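Local coordinates for conserved hypothetical protein TM0937 (Thermotoga maritima, PDB 2ESH), which is of unknown function but, as a member of the PadR-like family, probably acts as a DNA-binding transcriptional regulator, at residues 11-16 / 98-103. Sequence-based numbering, arbitrary orientation. Where two conformers were deposited one is given.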
# COMPACT_ATOMS: atom_id res chain seq x y z
N GLY A 11 4.45 -4.68 -6.42
CA GLY A 11 3.05 -4.41 -6.81
C GLY A 11 2.04 -4.55 -5.66
O GLY A 11 1.31 -3.63 -5.37
N TRP A 12 2.12 -5.66 -4.92
CA TRP A 12 1.18 -5.97 -3.89
C TRP A 12 1.47 -5.06 -2.71
O TRP A 12 0.61 -4.51 -2.07
CB TRP A 12 1.34 -7.45 -3.51
CG TRP A 12 0.41 -7.84 -2.41
CD1 TRP A 12 -0.88 -8.20 -2.57
CD2 TRP A 12 0.70 -7.92 -1.00
NE1 TRP A 12 -1.45 -8.47 -1.34
CE2 TRP A 12 -0.52 -8.31 -0.36
CE3 TRP A 12 1.84 -7.72 -0.22
CZ2 TRP A 12 -0.62 -8.55 1.02
CZ3 TRP A 12 1.75 -7.95 1.16
CH2 TRP A 12 0.53 -8.35 1.77
N TRP A 13 2.74 -4.91 -2.45
CA TRP A 13 3.19 -4.12 -1.32
C TRP A 13 2.91 -2.63 -1.56
O TRP A 13 2.58 -1.89 -0.61
CB TRP A 13 4.67 -4.39 -1.12
CG TRP A 13 5.17 -3.82 0.16
CD1 TRP A 13 5.72 -2.61 0.35
CD2 TRP A 13 5.07 -4.42 1.43
NE1 TRP A 13 6.07 -2.45 1.67
CE2 TRP A 13 5.64 -3.54 2.36
CE3 TRP A 13 4.61 -5.67 1.88
CZ2 TRP A 13 5.73 -3.84 3.74
CZ3 TRP A 13 4.69 -5.97 3.28
CH2 TRP A 13 5.23 -5.07 4.17
N LEU A 14 3.04 -2.17 -2.81
CA LEU A 14 2.65 -0.78 -3.12
C LEU A 14 1.09 -0.51 -2.97
O LEU A 14 0.66 0.38 -2.22
CB LEU A 14 3.17 -0.39 -4.55
CG LEU A 14 3.02 1.12 -4.92
CD1 LEU A 14 3.83 2.12 -4.00
CD2 LEU A 14 3.33 1.36 -6.45
N ALA A 15 0.26 -1.30 -3.64
CA ALA A 15 -1.22 -1.18 -3.56
C ALA A 15 -1.68 -1.21 -2.11
O ALA A 15 -2.53 -0.42 -1.74
CB ALA A 15 -1.89 -2.28 -4.33
N SER A 16 -1.10 -2.13 -1.33
CA SER A 16 -1.51 -2.37 0.03
C SER A 16 -1.22 -1.16 0.83
O SER A 16 -2.05 -0.73 1.61
CB SER A 16 -0.79 -3.60 0.64
OG SER A 16 -1.29 -4.72 -0.12
N GLU A 98 -0.29 -11.33 8.34
CA GLU A 98 -0.17 -12.33 9.43
C GLU A 98 0.41 -13.67 8.96
O GLU A 98 1.20 -14.29 9.68
CB GLU A 98 -1.52 -12.55 10.11
CG GLU A 98 -2.03 -11.32 10.85
CD GLU A 98 -3.52 -11.30 11.02
OE1 GLU A 98 -4.26 -12.24 10.58
OE2 GLU A 98 -3.98 -10.32 11.63
N ASP A 99 0.02 -14.10 7.76
CA ASP A 99 0.63 -15.26 7.08
C ASP A 99 2.15 -15.02 6.91
O ASP A 99 2.97 -15.84 7.25
CB ASP A 99 0.02 -15.44 5.68
CG ASP A 99 -1.37 -16.02 5.71
OD1 ASP A 99 -1.80 -16.38 6.84
OD2 ASP A 99 -2.04 -16.11 4.64
N MET A 100 2.49 -13.85 6.39
CA MET A 100 3.87 -13.54 6.02
C MET A 100 4.66 -13.50 7.27
O MET A 100 5.71 -14.07 7.31
CB MET A 100 4.00 -12.16 5.35
CG MET A 100 3.41 -12.07 3.97
SD MET A 100 3.77 -10.37 3.31
CE MET A 100 5.56 -10.41 3.47
N LYS A 101 4.13 -12.87 8.30
CA LYS A 101 4.86 -12.71 9.51
C LYS A 101 5.15 -14.06 10.18
O LYS A 101 6.21 -14.25 10.73
CB LYS A 101 4.20 -11.65 10.47
CG LYS A 101 4.54 -11.90 11.92
CD LYS A 101 3.96 -10.90 12.86
CE LYS A 101 2.51 -11.15 13.21
NZ LYS A 101 2.37 -10.42 14.53
N ARG A 102 4.20 -14.99 10.10
CA ARG A 102 4.36 -16.33 10.69
C ARG A 102 5.41 -17.06 9.89
O ARG A 102 6.28 -17.70 10.42
CB ARG A 102 3.04 -17.11 10.61
CG ARG A 102 2.92 -18.40 11.47
CD ARG A 102 1.48 -19.07 11.29
NE ARG A 102 0.43 -18.01 11.34
CZ ARG A 102 -0.39 -17.66 10.32
NH1 ARG A 102 -0.32 -18.25 9.09
NH2 ARG A 102 -1.24 -16.65 10.55
N ARG A 103 5.39 -16.90 8.60
CA ARG A 103 6.42 -17.58 7.80
C ARG A 103 7.87 -17.06 8.12
O ARG A 103 8.82 -17.84 8.21
CB ARG A 103 6.06 -17.41 6.35
CG ARG A 103 7.19 -17.64 5.44
CD ARG A 103 7.42 -19.17 5.50
NE ARG A 103 8.49 -19.73 4.71
CZ ARG A 103 8.69 -21.05 4.68
NH1 ARG A 103 7.91 -21.89 5.38
NH2 ARG A 103 9.66 -21.57 3.96
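M100 reaches from helix 84-116 to the six-membered rings of two tryptophans on helix 8-24, and its thioether sulfur makes both contacts. M100 SD lies 3.8 Å from W12 CZ3, with CH2 of that ring only slightly farther. M100 SD sits 4.8 Å from the centroid of the W12 six-membered ring and 59° off the ring normal, an oblique Met-aromatic contact. W13 receives the same sulfur at its edge, near the ring plane, with its CZ3 4.5 Å from M100 SD, a looser approach. The reach of M100 follows from an extended chi2 (-176°), while the bend at chi3 (57°) turns the methyl off the line of the chain. S16 OG lies 3.7 Å above the plane of the W12 indole, over its centre. S16 OG also donates to W12 O at 2.7 Å, while S16 N bonds the same oxygen from the opposite face of its plane. With the W13 and M100 CA atoms, the nearest across the segments, 12.0 Å apart, the side chains alone span the gap, and 88 Å² is buried. L97, on the same helix as M100, also touches both tryptophans. The arrangement joins the N-terminal helix of a PadR-like, helix-turn-helix-class fold to its long C-terminal helix.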